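Local coordinates for CEL44C (Paenibacillus polymyxa, PDB 2YIH), which hydrolyses xyloglucan and probably other beta-1,4-glucans through its family 44 glycoside hydrolase part, at residues A308-P313 with K454-A459; N298-D303 with E364-G369; Y359-E364 with G370-D375. The protein carries 8 engineered substitutions. One frame throughout, in Å; residues are numbered along the deposited sequence.

Contact 1 (A308-P313 with K454-A459); sequences ARMQAP and KSMDSA
Met310 and Gln311, on helix 303-311 of the TIM-barrel domain, pack against Lys454 and Met456. The latter two sit in the loop between strands 446-453 and 460-467 of the beta-sandwich. The contact is therefore part of the interface between two domains in the family 44 catalytic part of a larger, multidomain protein. Met310 points from the barrel side into the loop. Met310 CB lies 4.1 Å from Lys454 CG. With CG placed beside the backbone N (chi1 -63°) and chi2 extended, the sulfur is carried out over the loop backbone. Met310 SD stands 3.8 Å from Lys454 O. The chain then bends at chi3 (-78°), which turns the methyl Met310 CE onto the same carbonyl, 3.3 Å from Lys454 O. In one of the two modelled conformers of Met456, Met310 CE is 4.3 Å from Met456 CG. Leu508 touches Met310 as well.

Lys454 runs back toward the helix; one of its two modelled conformers is described here. Lys454 CD sits 3.5 Å from Met310 O. Farther out, the lysine and Gln311 cross obliquely without bonding to each other. Lys454 NZ gives a hydrogen bond to Ile430 O, and Gln311 NE2 gives one to Val431 O. Both side chains thus end on neighbouring carbonyls of one sandwich loop. Gln311 OE1 accepts from Arg314 instead. No direct hydrogen bond joins the two segments, but one water does. It donates to Met310 O at 2.6 Å and accepts from Lys454 NZ at 3.0 Å.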
loop_
_atom_site.group_PDB
_atom_site.type_symbol
_atom_site.label_atom_id
_atom_site.label_comp_id
_atom_site.label_asym_id
_atom_site.label_seq_id
_atom_site.Cartn_x
_atom_site.Cartn_y
_atom_site.Cartn_z
ATOM N N ALA A 308 16.822 6.480 12.675
ATOM C CA ALA A 308 16.506 6.941 11.326
ATOM C C ALA A 308 15.201 6.303 10.869
ATOM O O ALA A 308 14.403 6.952 10.197
ATOM C CB ALA A 308 17.642 6.634 10.357
ATOM N N ARG A 309 14.948 5.062 11.299
ATOM C CA ARG A 309 13.701 4.377 10.910
ATOM C C ARG A 309 12.513 5.147 11.474
ATOM O O ARG A 309 11.517 5.368 10.778
ATOM C CB ARG A 309 13.693 2.928 11.443
ATOM C CG ARG A 309 12.385 2.140 11.188
ATOM C CD ARG A 309 12.553 0.632 11.508
ATOM N NE ARG A 309 13.615 0.028 10.693
ATOM C CZ ARG A 309 14.829 -0.358 11.123
ATOM N NH1 ARG A 309 15.165 -0.308 12.427
ATOM N NH2 ARG A 309 15.720 -0.803 10.231
ATOM N N MET A 310 12.620 5.617 12.719
ATOM C CA MET A 310 11.471 6.326 13.309
ATOM C C MET A 310 11.254 7.750 12.781
ATOM O O MET A 310 10.130 8.270 12.880
ATOM C CB MET A 310 11.586 6.356 14.839
ATOM C CG MET A 310 11.547 4.921 15.425
ATOM S SD MET A 310 11.581 4.886 17.245
ATOM C CE MET A 310 13.326 5.182 17.461
ATOM N N GLN A 311 12.320 8.385 12.269
ATOM C CA GLN A 311 12.221 9.716 11.662
ATOM C C GLN A 311 11.789 9.635 10.205
ATOM O O GLN A 311 11.151 10.551 9.713
ATOM C CB GLN A 311 13.564 10.463 11.723
ATOM C CG GLN A 311 14.022 10.784 13.165
ATOM C CD GLN A 311 12.943 11.535 13.980
ATOM O OE1 GLN A 311 12.244 12.445 13.473
ATOM N NE2 GLN A 311 12.804 11.154 15.230
ATOM N N ALA A 312 12.114 8.532 9.536
ATOM C CA ALA A 312 11.833 8.397 8.093
ATOM C C ALA A 312 10.391 8.711 7.628
ATOM O O ALA A 312 10.199 9.204 6.500
ATOM C CB ALA A 312 12.266 6.993 7.598
ATOM N N PRO A 313 9.371 8.409 8.455
ATOM C CA PRO A 313 8.041 8.791 8.013
ATOM C C PRO A 313 7.896 10.286 7.711
ATOM O O PRO A 313 6.986 10.653 6.986
ATOM C CB PRO A 313 7.162 8.382 9.205
ATOM C CG PRO A 313 7.896 7.135 9.737
ATOM C CD PRO A 313 9.314 7.608 9.702
ATOM N N LYS A 454 9.447 8.654 20.262
ATOM C CA LYS A 454 10.507 8.107 19.406
ATOM C C LYS A 454 11.884 8.178 20.078
ATOM O O LYS A 454 12.877 7.651 19.549
ATOM C CB LYS A 454 10.563 8.877 18.080
ATOM C CG LYS A 454 9.289 8.756 17.225
ATOM C CD LYS A 454 9.346 9.639 15.988
ATOM C CE LYS A 454 8.867 11.047 16.291
ATOM N NZ LYS A 454 9.062 11.935 15.122
ATOM N N SER A 455 11.966 8.863 21.221
ATOM C CA SER A 455 13.249 8.912 21.948
ATOM C C SER A 455 13.648 7.523 22.417
ATOM O O SER A 455 12.821 6.761 22.932
ATOM C CB SER A 455 13.192 9.823 23.172
ATOM O OG SER A 455 14.454 9.750 23.873
ATOM N N MET A 456 14.934 7.211 22.271
ATOM C CA MET A 456 15.418 5.925 22.751
ATOM C C MET A 456 15.711 5.960 24.243
ATOM O O MET A 456 15.797 4.908 24.877
ATOM C CB MET A 456 16.668 5.491 21.987
ATOM C CG MET A 456 16.405 5.182 20.533
ATOM S SD MET A 456 17.770 4.268 19.822
ATOM C CE MET A 456 17.491 2.665 20.573
ATOM N N ASP A 457 15.818 7.162 24.818
ATOM C CA ASP A 457 16.409 7.388 26.155
ATOM C C ASP A 457 15.483 8.099 27.155
ATOM O O ASP A 457 15.620 7.947 28.379
ATOM C CB ASP A 457 17.660 8.259 26.029
ATOM C CG ASP A 457 18.686 7.681 25.089
ATOM O OD1 ASP A 457 19.021 6.497 25.243
ATOM O OD2 ASP A 457 19.192 8.430 24.221
ATOM N N SER A 458 14.642 8.992 26.641
ATOM C CA SER A 458 13.983 9.952 27.534
ATOM C C SER A 458 12.457 9.932 27.454
ATOM O O SER A 458 11.902 10.186 26.391
ATOM C CB SER A 458 14.504 11.371 27.261
ATOM O OG SER A 458 15.937 11.403 27.265
ATOM N N ALA A 459 11.795 9.722 28.595
ATOM C CA ALA A 459 10.341 9.880 28.690
ATOM C C ALA A 459 10.013 11.347 28.490
ATOM O O ALA A 459 10.879 12.209 28.670
ATOM C CB ALA A 459 9.835 9.424 30.049
HETATM O O HOH W 1 8.583 10.293 12.635
#

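Contact 2 (N298-D303 with E364-G369). With EDO (1,2-ethanediol), chain J.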
loop_
_atom_site.group_PDB
_atom_site.type_symbol
_atom_site.label_atom_id
_atom_site.label_comp_id
_atom_site.label_asym_id
_atom_site.label_seq_id
_atom_site.Cartn_x
_atom_site.Cartn_y
_atom_site.Cartn_z
ATOM N N ASN A 298 16.625 -2.739 5.049
ATOM C CA ASN A 298 17.515 -3.904 4.825
ATOM C C ASN A 298 17.629 -4.819 6.060
ATOM O O ASN A 298 17.581 -6.056 5.951
ATOM C CB ASN A 298 18.911 -3.458 4.355
ATOM C CG ASN A 298 18.938 -3.096 2.878
ATOM O OD1 ASN A 298 19.855 -2.415 2.402
ATOM N ND2 ASN A 298 17.941 -3.538 2.150
ATOM N N GLU A 299 17.761 -4.209 7.235
ATOM C CA GLU A 299 17.896 -4.951 8.479
ATOM C C GLU A 299 17.634 -3.983 9.638
ATOM O O GLU A 299 17.621 -2.766 9.441
ATOM C CB GLU A 299 19.309 -5.556 8.592
ATOM C CG GLU A 299 20.433 -4.500 8.416
ATOM C CD GLU A 299 21.846 -5.107 8.485
ATOM O OE1 GLU A 299 22.186 -5.667 9.544
ATOM O OE2 GLU A 299 22.627 -4.965 7.510
ATOM N N VAL A 300 17.375 -4.522 10.828
ATOM C CA VAL A 300 17.029 -3.677 11.967
ATOM C C VAL A 300 18.117 -2.628 12.226
ATOM O O VAL A 300 17.825 -1.443 12.467
ATOM C CB VAL A 300 16.642 -4.496 13.239
ATOM C CG1 VAL A 300 17.827 -5.391 13.718
ATOM C CG2 VAL A 300 16.168 -3.528 14.356
ATOM N N GLY A 301 19.379 -3.047 12.130
ATOM C CA GLY A 301 20.476 -2.072 12.228
ATOM C C GLY A 301 20.831 -1.731 13.668
ATOM O O GLY A 301 20.416 -2.416 14.606
ATOM N N ASN A 302 21.607 -0.671 13.845
ATOM C CA ASN A 302 22.090 -0.272 15.166
ATOM C C ASN A 302 21.224 0.876 15.685
ATOM O O ASN A 302 20.145 1.132 15.150
ATOM C CB ASN A 302 23.561 0.152 15.060
ATOM C CG ASN A 302 23.796 1.152 13.924
ATOM O OD1 ASN A 302 23.154 2.213 13.874
ATOM N ND2 ASN A 302 24.651 0.775 12.961
ATOM N N ASP A 303 21.657 1.542 16.758
ATOM C CA ASP A 303 20.856 2.624 17.327
ATOM C C ASP A 303 20.572 3.731 16.326
ATOM O O ASP A 303 19.486 4.286 16.304
ATOM C CB ASP A 303 21.518 3.213 18.579
ATOM C CG ASP A 303 21.351 2.327 19.805
ATOM O OD1 ASP A 303 20.667 1.287 19.744
ATOM O OD2 ASP A 303 21.930 2.685 20.849
ATOM N N GLU A 364 10.885 -5.099 11.474
ATOM C CA GLU A 364 9.582 -5.768 11.578
ATOM C C GLU A 364 9.329 -6.309 12.971
ATOM O O GLU A 364 8.195 -6.423 13.392
ATOM C CB GLU A 364 9.503 -6.928 10.565
ATOM C CG GLU A 364 9.569 -6.447 9.121
ATOM C CD GLU A 364 10.991 -6.251 8.570
ATOM O OE1 GLU A 364 11.997 -6.381 9.301
ATOM O OE2 GLU A 364 11.091 -5.920 7.382
ATOM N N ASN A 365 10.403 -6.755 13.631
ATOM C CA ASN A 365 10.302 -7.326 14.957
ATOM C C ASN A 365 11.074 -6.463 15.953
ATOM O O ASN A 365 11.599 -6.961 16.967
ATOM C CB ASN A 365 10.810 -8.768 14.927
ATOM C CG ASN A 365 9.874 -9.666 14.193
ATOM O OD1 ASN A 365 10.200 -10.188 13.111
ATOM N ND2 ASN A 365 8.689 -9.802 14.714
ATOM N N ASP A 366 11.096 -5.158 15.690
ATOM C CA ASP A 366 11.740 -4.199 16.615
ATOM C C ASP A 366 10.805 -3.043 16.930
ATOM O O ASP A 366 10.009 -2.632 16.087
ATOM C CB ASP A 366 12.998 -3.611 15.981
ATOM C CG ASP A 366 13.829 -2.809 16.995
ATOM O OD1 ASP A 366 14.415 -3.450 17.909
ATOM O OD2 ASP A 366 13.868 -1.556 16.921
ATOM N N ILE A 367 10.869 -2.538 18.159
ATOM C CA ILE A 367 10.016 -1.419 18.523
ATOM C C ILE A 367 10.170 -0.255 17.534
ATOM O O ILE A 367 9.188 0.440 17.266
ATOM C CB ILE A 367 10.312 -0.948 19.991
ATOM C CG1 ILE A 367 9.342 0.150 20.480
ATOM C CG2 ILE A 367 11.767 -0.507 20.130
ATOM C CD1 ILE A 367 7.860 -0.219 20.397
ATOM N N SER A 368 11.359 -0.054 16.960
ATOM C CA SER A 368 11.534 1.043 15.976
ATOM C C SER A 368 10.615 0.860 14.786
ATOM O O SER A 368 10.131 1.839 14.244
ATOM C CB SER A 368 12.983 1.196 15.457
ATOM O OG SER A 368 13.486 0.006 14.818
ATOM N N GLY A 369 10.409 -0.388 14.358
ATOM C CA GLY A 369 9.495 -0.673 13.228
ATOM C C GLY A 369 8.039 -0.413 13.598
ATOM O O GLY A 369 7.233 0.069 12.769
HETATM C C1 EDO J . 15.530 -0.381 20.990
HETATM O O1 EDO J . 16.811 -0.536 21.594
HETATM C C2 EDO J . 15.016 -1.769 20.666
HETATM O O2 EDO J . 15.931 -2.404 19.769
#
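Asp366, the N-cap of helix 367-382, is touched by Val300 from the loop that leads into helix 303-311. One methyl of the valine does the work. Val300 CG2 lies 3.6 Å from Asp366 CB and equally near the carboxylate carbon, Asp366 CG. Val300 CG2 is anti to the backbone N, while CG1 sits between the N and the carbonyl carbon (chi1 61°). This directs CG2 at the aspartate. The two side chains meet at about a right angle. Val300 CG2 is 4.5 Å from Ser368 OG, a looser approach. The valine is exposed, and Lys306 packs on it as well. No hydrogen bond spans the two segments. Their direct contact is a small van der Waals one, a methyl against the aspartate CB and carboxylate carbon.

The polar work is done inside the cap. Asp366 OD2 is gripped twice by Ser368. Ser368 OG donates to Asp366 OD2 at 2.6 Å, close to the carboxylate plane and on the anti side. Ser368 N donates to Asp366 OD2 at 2.9 Å, from well above that plane. These two bonds should hold the carboxylate against turning. The N-terminal end of the helix would probably also stabilise the negative charge.

The other oxygen, Asp366 OD1, accepts from O2 of a bound 1,2-ethanediol at 2.6 Å. The diol probably comes from the crystallisation liquor. Its C2 rests 3.5 Å from Ile367 CG2. Lys306 NZ also bonds the diol, and makes a long, weak ion pair with OD1. An aspartate that takes the amide two residues ahead forms an Asx turn, and here that turn is the N-terminal cap of a helix in the TIM barrel.

Contact 3 (Y359-E364 with G370-D375); sequences YSYGGE and GIAMTD
Tyr359 and Met373 approach from opposite directions across a beta-alpha unit of the TIM barrel. Tyr359 belongs to the strand-to-helix connection, and Met373 lies on helix 367-382, which follows it. The contact is wholly buried. The methionine reaches the phenol end of the ring with its last two atoms. Met373 SD lies 3.7 Å from Tyr359 CE2, and Met373 CE is 3.4 Å from Tyr359 OH. The sulfur is 5.0 Å from the ring centroid and 70° off the ring normal. This is a Met-aromatic contact of oblique geometry. Met373 is bent at both chi2 (-66°) and chi3, and these bends bring its end round to the tyrosine.

Tyr405 of helix 399-409 touches both side chains. Val376, Leu377 and Leu380, farther along helix 367-382, also pack on Tyr359. An alanine at Tyr359 would remove the ring, is likely to open a gap among these residues, and would probably leave the end of Met373 without its aromatic partner.

Tyr361 is two residues farther on and is turned differently. Its ring presents its edge to Tyr359, with Tyr359 CD2 in the ring plane. It meets the helix through its base: Tyr361 CB is 4.0 Å from Ala372 CB. The small alanine probably lets the loop come this near the helix. Pro287, Leu316 and Val376 also touch the Tyr361 side chain. An ST turn carries the backbone round Tyr361: Gly362 N donates to Ser360 OG at 3.0 Å, with an N-H...O angle of 166°.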
loop_
_atom_site.group_PDB
_atom_site.type_symbol
_atom_site.label_atom_id
_atom_site.label_comp_id
_atom_site.label_asym_id
_atom_site.label_seq_id
_atom_site.Cartn_x
_atom_site.Cartn_y
_atom_site.Cartn_z
ATOM N N TYR A 359 4.900 -1.151 0.549
ATOM C CA TYR A 359 5.861 -0.334 1.306
ATOM C C TYR A 359 6.221 -1.039 2.600
ATOM O O TYR A 359 5.458 -1.865 3.101
ATOM C CB TYR A 359 5.274 1.064 1.601
ATOM C CG TYR A 359 4.189 1.105 2.689
ATOM C CD1 TYR A 359 2.852 0.799 2.393
ATOM C CD2 TYR A 359 4.520 1.460 3.998
ATOM C CE1 TYR A 359 1.875 0.818 3.397
ATOM C CE2 TYR A 359 3.560 1.512 4.987
ATOM C CZ TYR A 359 2.250 1.200 4.687
ATOM O OH TYR A 359 1.291 1.305 5.678
ATOM N N SER A 360 7.317 -0.615 3.210
ATOM C CA SER A 360 7.718 -1.118 4.530
ATOM C C SER A 360 8.810 -0.205 5.039
ATOM O O SER A 360 9.629 0.274 4.245
ATOM C CB SER A 360 8.309 -2.539 4.417
ATOM O OG SER A 360 8.900 -2.899 5.663
ATOM N N TYR A 361 8.861 -0.035 6.357
ATOM C CA TYR A 361 9.912 0.729 7.016
ATOM C C TYR A 361 10.926 -0.191 7.715
ATOM O O TYR A 361 11.797 0.282 8.454
ATOM C CB TYR A 361 9.288 1.759 7.985
ATOM C CG TYR A 361 8.765 2.946 7.230
ATOM C CD1 TYR A 361 7.638 2.825 6.392
ATOM C CD2 TYR A 361 9.446 4.158 7.257
ATOM C CE1 TYR A 361 7.211 3.875 5.572
ATOM C CE2 TYR A 361 9.013 5.248 6.454
ATOM C CZ TYR A 361 7.897 5.082 5.616
ATOM O OH TYR A 361 7.482 6.116 4.814
ATOM N N GLY A 362 10.812 -1.498 7.478
ATOM C CA GLY A 362 11.747 -2.451 8.086
ATOM C C GLY A 362 11.596 -2.513 9.620
ATOM O O GLY A 362 10.600 -2.046 10.181
ATOM N N GLY A 363 12.559 -3.131 10.292
ATOM C CA GLY A 363 12.461 -3.280 11.758
ATOM C C GLY A 363 11.194 -4.012 12.185
ATOM O O GLY A 363 10.547 -3.637 13.181
ATOM N N GLU A 364 10.885 -5.099 11.474
ATOM C CA GLU A 364 9.582 -5.768 11.578
ATOM C C GLU A 364 9.329 -6.309 12.971
ATOM O O GLU A 364 8.195 -6.423 13.392
ATOM C CB GLU A 364 9.503 -6.928 10.565
ATOM C CG GLU A 364 9.569 -6.447 9.121
ATOM C CD GLU A 364 10.991 -6.251 8.570
ATOM O OE1 GLU A 364 11.997 -6.381 9.301
ATOM O OE2 GLU A 364 11.091 -5.920 7.382
ATOM N N GLY A 370 7.690 -0.738 14.837
ATOM C CA GLY A 370 6.330 -0.513 15.329
ATOM C C GLY A 370 6.012 0.979 15.400
ATOM O O GLY A 370 4.947 1.437 14.983
ATOM N N ILE A 371 6.937 1.732 15.974
ATOM C CA ILE A 371 6.705 3.163 16.089
ATOM C C ILE A 371 6.698 3.858 14.726
ATOM O O ILE A 371 5.832 4.719 14.459
ATOM C CB ILE A 371 7.685 3.815 17.069
ATOM C CG1 ILE A 371 7.407 3.297 18.473
ATOM C CG2 ILE A 371 7.557 5.357 17.033
ATOM C CD1 ILE A 371 8.370 3.813 19.490
ATOM N N ALA A 372 7.596 3.473 13.836
ATOM C CA ALA A 372 7.556 4.033 12.475
ATOM C C ALA A 372 6.175 3.825 11.847
ATOM O O ALA A 372 5.588 4.773 11.319
ATOM C CB ALA A 372 8.659 3.426 11.593
ATOM N N MET A 373 5.615 2.619 11.983
ATOM C CA MET A 373 4.345 2.314 11.358
ATOM C C MET A 373 3.185 2.975 12.051
ATOM O O MET A 373 2.200 3.328 11.408
ATOM C CB MET A 373 4.115 0.800 11.298
ATOM C CG MET A 373 4.877 0.143 10.182
ATOM S SD MET A 373 4.298 0.679 8.547
ATOM C CE MET A 373 2.761 -0.223 8.297
ATOM N N THR A 374 3.259 3.151 13.364
ATOM C CA THR A 374 2.224 3.859 14.062
ATOM C C THR A 374 2.172 5.315 13.572
ATOM O O THR A 374 1.107 5.920 13.497
ATOM C CB THR A 374 2.464 3.743 15.563
ATOM O OG1 THR A 374 2.581 2.346 15.901
ATOM C CG2 THR A 374 1.339 4.370 16.320
ATOM N N ASP A 375 3.335 5.851 13.208
ATOM C CA ASP A 375 3.354 7.221 12.690
ATOM C C ASP A 375 2.811 7.203 11.226
ATOM O O ASP A 375 1.952 7.992 10.853
ATOM C CB ASP A 375 4.773 7.822 12.761
ATOM C CG ASP A 375 4.776 9.349 12.645
ATOM O OD1 ASP A 375 3.693 9.949 12.644
ATOM O OD2 ASP A 375 5.878 9.931 12.510
#

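In the fold
The three contacts cluster on one side of the chain's centre. Contacts 1 and 2, like contacts 1 and 3, have centres about 11 Å apart; those of contacts 2 and 3 are about 9 Å apart. Contacts 2 and 3 share Glu364 and helix 367-382. Arg309 of contact 1 ties all three together. Arg309 NH1 is 2.9 Å from both Val300 O and Ser368 OG of contact 2, and Arg309 NE is 2.9 Å from Tyr361 O of contact 3. All three lie away from the calcium site and the glycan pocket. In contact 3 the Tyr359 side chain is still about 10 Å from a bound glucose unit at its nearest atoms.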